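Long-range contacts in putative uncharacterized protein TTHB071 (Thermus thermophilus, PDB 3AYV), which has no established function but binds zinc in a TIM barrel related to apurinic-site endonucleases and may take part in protection against oxidative stress: residues Glu27-Pro32 and Ser53-Phe58; Ala93-Gly98 and Val131-Glu136; Arg4-Leu9 and Val221-Glu226. One frame throughout, in Å; residues are numbered along the deposited sequence.

Reading from the N terminus, strand 3-8 opens contact 3, whose loop closes only when residues 221-226 come alongside some 210 residues later; this pairing of the first and last strands shuts the barrel. Inside that long loop lie the other two, in series and not crossing. Contact 1 closes the short excursion between 27-32 and 53-58, and contact 2 the longer one between 93-98 and 131-136. Strand 25-29 of contact 1 neighbours strand 3-8 of contact 3, and strand 52-55 neighbours strand 92-96 of contact 2. All three supply zinc ligands: contacts 1 and 2 share one ion, contacts 2 and 3 another, and one water binds both ions.

Contact 1: Glu27-Pro32 and Ser53-Phe58; sequences EVYLDP and SVHLPF. With ZN (zinc ion), chain E.
Tyr29 and His55 are paired on two neighbouring parallel strands, their side chains on the same face of the sheet, and the tyrosine can be followed outward from there. Its CB lies 4.1 Å from CB of His55. CG is anti to the backbone N (chi1 159°), and from there the ring extends alongside the residues that follow strand 52-55. CD1 passes 3.8 Å from the carbonyl O of His55, and CE1 comes to 3.6 Å from CE2 of Phe58, the two ring planes being inclined at 60°. At the tip, the OH hydrogen-bonds over 2.7 Å to a water lying in the plane of the ring at its edge. Phe58 N donates to the same water, so a tyrosine suits this place by pairing an apolar flank with a polar end.

The backbones are joined by hydrogen bonds from Val28 N to Ser53 O, His55 N to Val28 O and Leu30 N to His55 O. Leu30 leaves the strand in an inverse gamma turn, and its CG packs 4.2 Å from Val54 CB. Glu27 OE2 and Ser53 OG also meet, although the place of OE2 is less certain; Glu27 OE1 bonds to His187.

His55 uses both ring nitrogens. ND1 donates to Leu56 O over 2.8 Å, in the ring plane and on a lone pair of the carbonyl, which fixes the ring's rotation and leaves NE2 to bind zinc at 2.3 Å. His96 and Glu136 complete the protein ligands of that ion. Joined through helix 38-47, the two strands form a beta-alpha-beta unit of a TIM barrel, with its metal site at the C-terminal strand ends.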
loop_
_atom_site.group_PDB
_atom_site.type_symbol
_atom_site.label_atom_id
_atom_site.label_comp_id
_atom_site.label_asym_id
_atom_site.label_seq_id
_atom_site.Cartn_x
_atom_site.Cartn_y
_atom_site.Cartn_z
ATOM N N GLU A 27 -2.450 -8.150 4.829
ATOM C CA GLU A 27 -2.703 -6.717 4.662
ATOM C C GLU A 27 -4.142 -6.555 4.214
ATOM O O GLU A 27 -4.500 -6.902 3.076
ATOM C CB GLU A 27 -1.733 -6.071 3.669
ATOM C CG GLU A 27 -1.985 -4.575 3.567
ATOM C CD GLU A 27 -0.783 -3.797 3.127
ATOM O OE1 GLU A 27 -0.789 -3.322 1.981
ATOM O OE2 GLU A 27 0.162 -3.654 3.926
ATOM N N VAL A 28 -4.969 -6.046 5.114
ATOM C CA VAL A 28 -6.402 -6.024 4.906
ATOM C C VAL A 28 -6.854 -4.672 4.376
ATOM O O VAL A 28 -6.613 -3.638 5.001
ATOM C CB VAL A 28 -7.170 -6.275 6.220
ATOM C CG1 VAL A 28 -8.668 -6.452 5.895
ATOM C CG2 VAL A 28 -6.624 -7.514 6.939
ATOM N N TYR A 29 -7.526 -4.690 3.232
ATOM C CA TYR A 29 -8.082 -3.459 2.698
ATOM C C TYR A 29 -9.419 -3.176 3.348
ATOM O O TYR A 29 -10.309 -4.034 3.404
ATOM C CB TYR A 29 -8.194 -3.557 1.178
ATOM C CG TYR A 29 -9.185 -2.574 0.585
ATOM C CD1 TYR A 29 -8.853 -1.226 0.423
ATOM C CD2 TYR A 29 -10.428 -3.010 0.126
ATOM C CE1 TYR A 29 -9.758 -0.318 -0.149
ATOM C CE2 TYR A 29 -11.344 -2.118 -0.449
ATOM C CZ TYR A 29 -11.002 -0.781 -0.594
ATOM O OH TYR A 29 -11.920 0.080 -1.191
ATOM N N LEU A 30 -9.562 -1.955 3.853
ATOM C CA LEU A 30 -10.730 -1.599 4.639
ATOM C C LEU A 30 -11.844 -1.067 3.722
ATOM O O LEU A 30 -11.957 0.151 3.523
ATOM C CB LEU A 30 -10.351 -0.599 5.750
ATOM C CG LEU A 30 -9.190 -1.035 6.660
ATOM C CD1 LEU A 30 -8.914 0.024 7.749
ATOM C CD2 LEU A 30 -9.510 -2.363 7.337
ATOM N N ASP A 31 -12.644 -1.993 3.174
ATOM C CA ASP A 31 -13.836 -1.649 2.364
ATOM C C ASP A 31 -14.606 -0.510 3.042
ATOM O O ASP A 31 -15.064 -0.634 4.203
ATOM C CB ASP A 31 -14.803 -2.853 2.183
ATOM C CG ASP A 31 -14.151 -4.069 1.557
ATOM O OD1 ASP A 31 -13.282 -4.704 2.203
ATOM O OD2 ASP A 31 -14.534 -4.423 0.416
ATOM N N PRO A 32 -14.729 0.637 2.350
ATOM C CA PRO A 32 -15.454 1.775 2.939
ATOM C C PRO A 32 -16.883 1.410 3.392
ATOM O O PRO A 32 -17.330 1.895 4.424
ATOM C CB PRO A 32 -15.522 2.783 1.774
ATOM C CG PRO A 32 -14.353 2.441 0.906
ATOM C CD PRO A 32 -14.107 0.968 1.055
ATOM N N SER A 53 -1.187 -5.647 8.595
ATOM C CA SER A 53 -1.148 -4.244 8.218
ATOM C C SER A 53 -2.476 -3.978 7.511
ATOM O O SER A 53 -3.244 -4.904 7.262
ATOM C CB SER A 53 0.057 -3.941 7.318
ATOM O OG SER A 53 0.194 -4.873 6.249
ATOM N N VAL A 54 -2.779 -2.713 7.221
ATOM C CA VAL A 54 -4.033 -2.430 6.513
ATOM C C VAL A 54 -3.763 -1.547 5.307
ATOM O O VAL A 54 -2.780 -0.807 5.274
ATOM C CB VAL A 54 -5.119 -1.724 7.382
ATOM C CG1 VAL A 54 -5.459 -2.534 8.641
ATOM C CG2 VAL A 54 -4.671 -0.317 7.741
ATOM N N HIS A 55 -4.647 -1.649 4.315
ATOM C CA HIS A 55 -4.698 -0.647 3.234
ATOM C C HIS A 55 -5.888 0.246 3.518
ATOM O O HIS A 55 -7.027 -0.222 3.605
ATOM C CB HIS A 55 -4.863 -1.333 1.874
ATOM C CG HIS A 55 -4.504 -0.446 0.726
ATOM N ND1 HIS A 55 -5.094 0.790 0.523
ATOM C CD2 HIS A 55 -3.588 -0.594 -0.257
ATOM C CE1 HIS A 55 -4.555 1.356 -0.546
ATOM N NE2 HIS A 55 -3.651 0.532 -1.044
ATOM N N LEU A 56 -5.625 1.540 3.725
ATOM C CA LEU A 56 -6.659 2.509 4.007
ATOM C C LEU A 56 -7.516 2.726 2.763
ATOM O O LEU A 56 -7.106 2.354 1.673
ATOM C CB LEU A 56 -6.045 3.823 4.500
ATOM C CG LEU A 56 -5.273 3.697 5.818
ATOM C CD1 LEU A 56 -4.530 4.963 6.114
ATOM C CD2 LEU A 56 -6.266 3.396 6.984
ATOM N N PRO A 57 -8.743 3.227 2.941
ATOM C CA PRO A 57 -9.588 3.509 1.760
ATOM C C PRO A 57 -8.863 4.422 0.770
ATOM O O PRO A 57 -8.007 5.237 1.192
ATOM C CB PRO A 57 -10.790 4.241 2.376
ATOM C CG PRO A 57 -10.875 3.620 3.800
ATOM C CD PRO A 57 -9.442 3.546 4.206
ATOM N N PHE A 58 -9.192 4.297 -0.525
ATOM C CA PHE A 58 -8.572 5.154 -1.529
ATOM C C PHE A 58 -9.470 5.488 -2.727
ATOM O O PHE A 58 -9.220 6.488 -3.402
ATOM C CB PHE A 58 -7.278 4.528 -2.063
ATOM C CG PHE A 58 -7.500 3.263 -2.839
ATOM C CD1 PHE A 58 -7.633 3.295 -4.240
ATOM C CD2 PHE A 58 -7.586 2.034 -2.178
ATOM C CE1 PHE A 58 -7.850 2.132 -4.955
ATOM C CE2 PHE A 58 -7.805 0.842 -2.890
ATOM C CZ PHE A 58 -7.936 0.890 -4.277
HETATM ZN ZN ZN E . -2.471 0.569 -3.011
HETATM O O HOH W 1 -11.583 2.791 -1.041
HETATM O O HOH W 2 -2.318 -1.512 -3.276
HETATM O O HOH W 3 -4.196 -0.071 -4.643
#

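Contact 2: Ala93-Gly98 and Val131-Glu136; sequences AVFHSG and VRLLLE. With ZN (zinc ion), chain E; ZN (zinc ion), chain F.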
loop_
_atom_site.group_PDB
_atom_site.type_symbol
_atom_site.label_atom_id
_atom_site.label_comp_id
_atom_site.label_asym_id
_atom_site.label_seq_id
_atom_site.Cartn_x
_atom_site.Cartn_y
_atom_site.Cartn_z
ATOM N N ALA A 93 -0.133 1.169 8.026
ATOM C CA ALA A 93 -1.347 1.487 7.259
ATOM C C ALA A 93 -0.883 2.173 5.997
ATOM O O ALA A 93 -0.088 3.138 6.055
ATOM C CB ALA A 93 -2.308 2.412 8.051
ATOM N N VAL A 94 -1.383 1.697 4.863
ATOM C CA VAL A 94 -0.902 2.181 3.560
ATOM C C VAL A 94 -2.003 3.021 2.929
ATOM O O VAL A 94 -3.190 2.678 3.039
ATOM C CB VAL A 94 -0.596 0.990 2.617
ATOM C CG1 VAL A 94 -0.125 1.496 1.247
ATOM C CG2 VAL A 94 0.488 0.070 3.234
ATOM N N PHE A 95 -1.612 4.104 2.240
ATOM C CA PHE A 95 -2.602 4.974 1.601
ATOM C C PHE A 95 -1.989 5.550 0.318
ATOM O O PHE A 95 -0.756 5.500 0.109
ATOM C CB PHE A 95 -3.084 6.086 2.570
ATOM C CG PHE A 95 -2.072 7.186 2.761
ATOM C CD1 PHE A 95 -1.011 7.017 3.651
ATOM C CD2 PHE A 95 -2.170 8.384 2.045
ATOM C CE1 PHE A 95 -0.048 8.006 3.809
ATOM C CE2 PHE A 95 -1.208 9.399 2.199
ATOM C CZ PHE A 95 -0.145 9.206 3.089
ATOM N N HIS A 96 -2.853 6.041 -0.572
ATOM C CA HIS A 96 -2.406 6.659 -1.827
ATOM C C HIS A 96 -2.389 8.175 -1.699
ATOM O O HIS A 96 -3.082 8.720 -0.839
ATOM C CB HIS A 96 -3.425 6.348 -2.942
ATOM C CG HIS A 96 -3.464 4.912 -3.345
ATOM N ND1 HIS A 96 -4.250 4.469 -4.390
ATOM C CD2 HIS A 96 -2.811 3.824 -2.880
ATOM C CE1 HIS A 96 -4.098 3.163 -4.532
ATOM N NE2 HIS A 96 -3.242 2.747 -3.621
ATOM N N SER A 97 -1.658 8.864 -2.584
ATOM C CA SER A 97 -1.609 10.349 -2.506
ATOM C C SER A 97 -2.906 11.062 -2.917
ATOM O O SER A 97 -3.107 12.241 -2.572
ATOM C CB SER A 97 -0.435 10.906 -3.327
ATOM O OG SER A 97 -0.759 10.912 -4.720
ATOM N N GLY A 98 -3.755 10.378 -3.676
ATOM C CA GLY A 98 -4.982 11.003 -4.163
ATOM C C GLY A 98 -4.803 11.654 -5.539
ATOM O O GLY A 98 -5.783 12.117 -6.144
ATOM N N VAL A 131 0.627 3.396 14.915
ATOM C CA VAL A 131 0.551 2.770 13.585
ATOM C C VAL A 131 1.492 3.544 12.659
ATOM O O VAL A 131 1.471 4.787 12.624
ATOM C CB VAL A 131 -0.896 2.841 13.052
ATOM C CG1 VAL A 131 -0.989 2.315 11.591
ATOM C CG2 VAL A 131 -1.875 2.096 14.004
ATOM N N ARG A 132 2.348 2.820 11.938
ATOM C CA ARG A 132 3.287 3.441 11.004
ATOM C C ARG A 132 2.556 3.738 9.680
ATOM O O ARG A 132 1.977 2.827 9.094
ATOM C CB ARG A 132 4.441 2.473 10.739
ATOM C CG ARG A 132 5.424 2.869 9.633
ATOM C CD ARG A 132 6.182 4.172 9.973
ATOM N NE ARG A 132 7.301 4.393 9.058
ATOM C CZ ARG A 132 8.049 5.494 9.057
ATOM N NH1 ARG A 132 7.792 6.452 9.935
ATOM N NH2 ARG A 132 9.050 5.642 8.180
ATOM N N LEU A 133 2.583 5.002 9.234
ATOM C CA LEU A 133 1.820 5.424 8.037
ATOM C C LEU A 133 2.713 5.356 6.823
ATOM O O LEU A 133 3.847 5.833 6.854
ATOM C CB LEU A 133 1.320 6.862 8.204
ATOM C CG LEU A 133 0.219 7.397 7.301
ATOM C CD1 LEU A 133 -1.087 6.576 7.459
ATOM C CD2 LEU A 133 -0.064 8.878 7.567
ATOM N N LEU A 134 2.204 4.772 5.737
ATOM C CA LEU A 134 3.032 4.582 4.545
ATOM C C LEU A 134 2.299 5.108 3.336
ATOM O O LEU A 134 1.169 4.723 3.086
ATOM C CB LEU A 134 3.352 3.100 4.299
ATOM C CG LEU A 134 3.977 2.352 5.477
ATOM C CD1 LEU A 134 3.919 0.856 5.217
ATOM C CD2 LEU A 134 5.422 2.843 5.655
ATOM N N LEU A 135 2.970 5.961 2.577
ATOM C CA LEU A 135 2.429 6.452 1.305
ATOM C C LEU A 135 2.903 5.578 0.155
ATOM O O LEU A 135 4.104 5.343 -0.004
ATOM C CB LEU A 135 2.900 7.917 1.109
ATOM C CG LEU A 135 2.593 8.658 -0.203
ATOM C CD1 LEU A 135 1.092 8.615 -0.481
ATOM C CD2 LEU A 135 3.098 10.071 -0.058
ATOM N N GLU A 136 1.951 5.111 -0.666
ATOM C CA GLU A 136 2.242 4.207 -1.796
ATOM C C GLU A 136 2.191 5.006 -3.103
ATOM O O GLU A 136 1.340 5.899 -3.233
ATOM C CB GLU A 136 1.180 3.104 -1.810
ATOM C CG GLU A 136 1.295 2.128 -2.926
ATOM C CD GLU A 136 0.043 1.286 -3.105
ATOM O OE1 GLU A 136 -0.831 1.241 -2.228
ATOM O OE2 GLU A 136 -0.067 0.644 -4.145
HETATM ZN ZN ZN E . -2.471 0.569 -3.011
HETATM ZN ZN ZN F . -0.090 -1.448 -4.467
HETATM O O HOH W 4 0.001 7.635 -4.564
HETATM O O HOH W 2 -2.318 -1.512 -3.276
HETATM O O HOH W 3 -4.196 -0.071 -4.643
HETATM O O HOH W 5 -1.862 -2.298 -5.879
#
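Val94 and Leu134 pair on adjacent parallel strands of the TIM barrel, their side chains facing its interior, while Ala93, Phe95, Leu133 and Leu135 face the surrounding helices.

The main chain binds the strands in parallel register: Ala93 N to Arg132 O, Leu134 N to Ala93 O, Phe95 N to Leu134 O and Glu136 N to Phe95 O.

Apolar contacts fill both faces. On the inside, CG2 of Val94 lies 4.0 Å from CD1 of Leu134. On the outside, Phe95 takes the crowded rotamer, CG between backbone N and carbonyl carbon (chi1 75°), and its ring reaches across to the other strand. There CE1 meets CG of Leu133 at 3.6 Å, and CD1 of Leu135 makes an off-centre CH-pi contact, 4.1 Å from the ring centroid; a flat ring suits the place by offering Leu135 a face. An alanine in place of Phe95 would probably open a gap beside Leu133 and Leu135, leaving both without the ring they pack against.

Metal bonds join the two segments near His96 and Glu136. The two carboxylate oxygens let Glu136 bridge two zinc ions, with OE1 1.9 Å from one and OE2 2.1 Å from the other. His96 NE2 binds the first ion, its ring turned 87° from the carboxylate plane.

A water accepts from Ser97 N and donates to Glu136 O, the latter bond 2.6 Å long.

Contact 3: Arg4-Leu9 and Val221-Glu226; sequences RLAFPL and VLEVRE. With ZN (zinc ion), chain F.
Ala6 meets Val221 and Glu223 with its single methyl, and the tight half of the contact is built around it. Its CB lies 3.8 Å from CG1 of Val221 and at the same 3.8 Å from CG of Glu223, so an alanine's one methyl suffices to touch both. The backbones are drawn together here as well. Leu222 N donates to Arg4 O in a short bond of 2.7 Å that is almost straight at 173°. Ala6 N in turn donates to Leu222 O, approaching from above the carbonyl plane, and the same oxygen accepts a weak bond from Val224 N. Leu5 adds its CD1, 3.6 Å from Leu222 O.

Past Ala6 the segments part. Phe7, Pro8 and Leu9 make no contact with 221-226, and on the other side Arg225 extends into solvent. Glu223 marks the divide: its side chain leaves the pairing, bent at chi2 (-143°), the torsion that places CD, and OE2 binds zinc at 2.4 Å. OE1 accepts a weak hydrogen bond from a water that is itself a ligand of that ion. Glu136, Asp162 and His187 supply its other protein ligands. Arg4 brings its CB loosely near CG2 of Val221, while its guanidinium turns away to salt bridges with Asp91 and Asp2.

Here the first and last strands of the barrel join. Leu5 packs on Leu19 of helix 12-22 and Leu222 on Leu235 of helix 229-240, while strand 3-8 bonds along its other edge to strand 25-29.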
loop_
_atom_site.group_PDB
_atom_site.type_symbol
_atom_site.label_atom_id
_atom_site.label_comp_id
_atom_site.label_asym_id
_atom_site.label_seq_id
_atom_site.Cartn_x
_atom_site.Cartn_y
_atom_site.Cartn_z
ATOM N N ARG A 4 3.125 -11.109 3.264
ATOM C CA ARG A 4 1.754 -10.935 3.667
ATOM C C ARG A 4 0.877 -11.029 2.427
ATOM O O ARG A 4 1.336 -10.725 1.319
ATOM C CB ARG A 4 1.554 -9.565 4.317
ATOM C CG ARG A 4 2.591 -9.239 5.376
ATOM C CD ARG A 4 2.129 -8.236 6.376
ATOM N NE ARG A 4 3.209 -7.955 7.337
ATOM C CZ ARG A 4 3.207 -6.924 8.178
ATOM N NH1 ARG A 4 2.193 -6.060 8.183
ATOM N NH2 ARG A 4 4.226 -6.743 9.006
ATOM N N LEU A 5 -0.364 -11.464 2.618
ATOM C CA LEU A 5 -1.359 -11.464 1.539
ATOM C C LEU A 5 -2.336 -10.294 1.645
ATOM O O LEU A 5 -2.951 -10.085 2.690
ATOM C CB LEU A 5 -2.144 -12.785 1.524
ATOM C CG LEU A 5 -3.171 -12.908 0.397
ATOM C CD1 LEU A 5 -2.512 -12.956 -0.980
ATOM C CD2 LEU A 5 -4.040 -14.146 0.629
ATOM N N ALA A 6 -2.483 -9.551 0.554
ATOM C CA ALA A 6 -3.520 -8.517 0.437
ATOM C C ALA A 6 -4.873 -9.146 0.162
ATOM O O ALA A 6 -4.987 -9.980 -0.717
ATOM C CB ALA A 6 -3.170 -7.528 -0.700
ATOM N N PHE A 7 -5.888 -8.733 0.907
ATOM C CA PHE A 7 -7.281 -9.102 0.621
ATOM C C PHE A 7 -8.192 -8.031 1.205
ATOM O O PHE A 7 -7.851 -7.396 2.203
ATOM C CB PHE A 7 -7.632 -10.494 1.221
ATOM C CG PHE A 7 -7.387 -10.599 2.710
ATOM C CD1 PHE A 7 -6.138 -10.952 3.191
ATOM C CD2 PHE A 7 -8.404 -10.329 3.618
ATOM C CE1 PHE A 7 -5.896 -11.030 4.567
ATOM C CE2 PHE A 7 -8.184 -10.402 5.009
ATOM C CZ PHE A 7 -6.931 -10.781 5.482
ATOM N N PRO A 8 -9.355 -7.806 0.582
ATOM C CA PRO A 8 -10.324 -6.911 1.204
ATOM C C PRO A 8 -10.987 -7.547 2.428
ATOM O O PRO A 8 -11.173 -8.778 2.473
ATOM C CB PRO A 8 -11.353 -6.680 0.097
ATOM C CG PRO A 8 -11.245 -7.896 -0.772
ATOM C CD PRO A 8 -9.801 -8.303 -0.733
ATOM N N LEU A 9 -11.352 -6.711 3.395
ATOM C CA LEU A 9 -12.121 -7.141 4.555
ATOM C C LEU A 9 -13.367 -7.925 4.101
ATOM O O LEU A 9 -13.761 -8.916 4.744
ATOM C CB LEU A 9 -12.507 -5.924 5.390
ATOM C CG LEU A 9 -13.351 -6.176 6.639
ATOM C CD1 LEU A 9 -12.599 -7.156 7.575
ATOM C CD2 LEU A 9 -13.680 -4.847 7.310
ATOM N N VAL A 221 4.107 -7.466 0.515
ATOM C CA VAL A 221 2.692 -7.755 0.457
ATOM C C VAL A 221 2.405 -8.291 -0.942
ATOM O O VAL A 221 2.724 -7.648 -1.932
ATOM C CB VAL A 221 1.811 -6.486 0.669
ATOM C CG1 VAL A 221 0.317 -6.866 0.529
ATOM C CG2 VAL A 221 2.058 -5.888 2.039
ATOM N N LEU A 222 1.846 -9.483 -1.014
ATOM C CA LEU A 222 1.454 -10.048 -2.291
ATOM C C LEU A 222 0.083 -9.487 -2.654
ATOM O O LEU A 222 -0.939 -9.868 -2.090
ATOM C CB LEU A 222 1.428 -11.582 -2.235
ATOM C CG LEU A 222 2.780 -12.200 -1.856
ATOM C CD1 LEU A 222 2.639 -13.719 -1.759
ATOM C CD2 LEU A 222 3.847 -11.825 -2.890
ATOM N N GLU A 223 0.093 -8.554 -3.595
ATOM C CA GLU A 223 -1.111 -7.915 -4.080
ATOM C C GLU A 223 -1.522 -8.646 -5.347
ATOM O O GLU A 223 -1.372 -8.144 -6.458
ATOM C CB GLU A 223 -0.801 -6.463 -4.348
ATOM C CG GLU A 223 -0.743 -5.732 -3.024
ATOM C CD GLU A 223 -1.299 -4.394 -3.130
ATOM O OE1 GLU A 223 -2.155 -4.007 -2.279
ATOM O OE2 GLU A 223 -0.852 -3.732 -4.091
ATOM N N VAL A 224 -1.989 -9.872 -5.145
ATOM C CA VAL A 224 -2.184 -10.830 -6.220
ATOM C C VAL A 224 -3.617 -11.321 -6.180
ATOM O O VAL A 224 -4.131 -11.695 -5.114
ATOM C CB VAL A 224 -1.173 -12.012 -6.087
ATOM C CG1 VAL A 224 -1.490 -13.145 -7.045
ATOM C CG2 VAL A 224 0.255 -11.524 -6.349
ATOM N N ARG A 225 -4.267 -11.334 -7.341
ATOM C CA ARG A 225 -5.679 -11.663 -7.380
ATOM C C ARG A 225 -5.958 -13.139 -7.588
ATOM O O ARG A 225 -7.069 -13.607 -7.347
ATOM C CB ARG A 225 -6.435 -10.732 -8.336
ATOM C CG ARG A 225 -6.637 -9.354 -7.675
ATOM C CD ARG A 225 -7.758 -8.532 -8.311
ATOM N NE ARG A 225 -7.288 -7.781 -9.472
ATOM C CZ ARG A 225 -6.850 -6.519 -9.434
ATOM N NH1 ARG A 225 -6.824 -5.836 -8.290
ATOM N NH2 ARG A 225 -6.440 -5.932 -10.556
ATOM N N GLU A 226 -4.927 -13.884 -7.974
ATOM C CA GLU A 226 -5.028 -15.336 -8.146
ATOM C C GLU A 226 -4.394 -16.004 -6.924
ATOM O O GLU A 226 -3.882 -15.307 -6.046
ATOM C CB GLU A 226 -4.317 -15.755 -9.441
ATOM C CG GLU A 226 -2.951 -15.056 -9.728
ATOM C CD GLU A 226 -2.493 -15.160 -11.202
ATOM O OE1 GLU A 226 -3.302 -15.602 -12.050
ATOM O OE2 GLU A 226 -1.337 -14.803 -11.531
HETATM ZN ZN ZN F . -0.090 -1.448 -4.467
HETATM O O HOH W 2 -2.318 -1.512 -3.276
HETATM O O HOH W 5 -1.862 -2.298 -5.879
#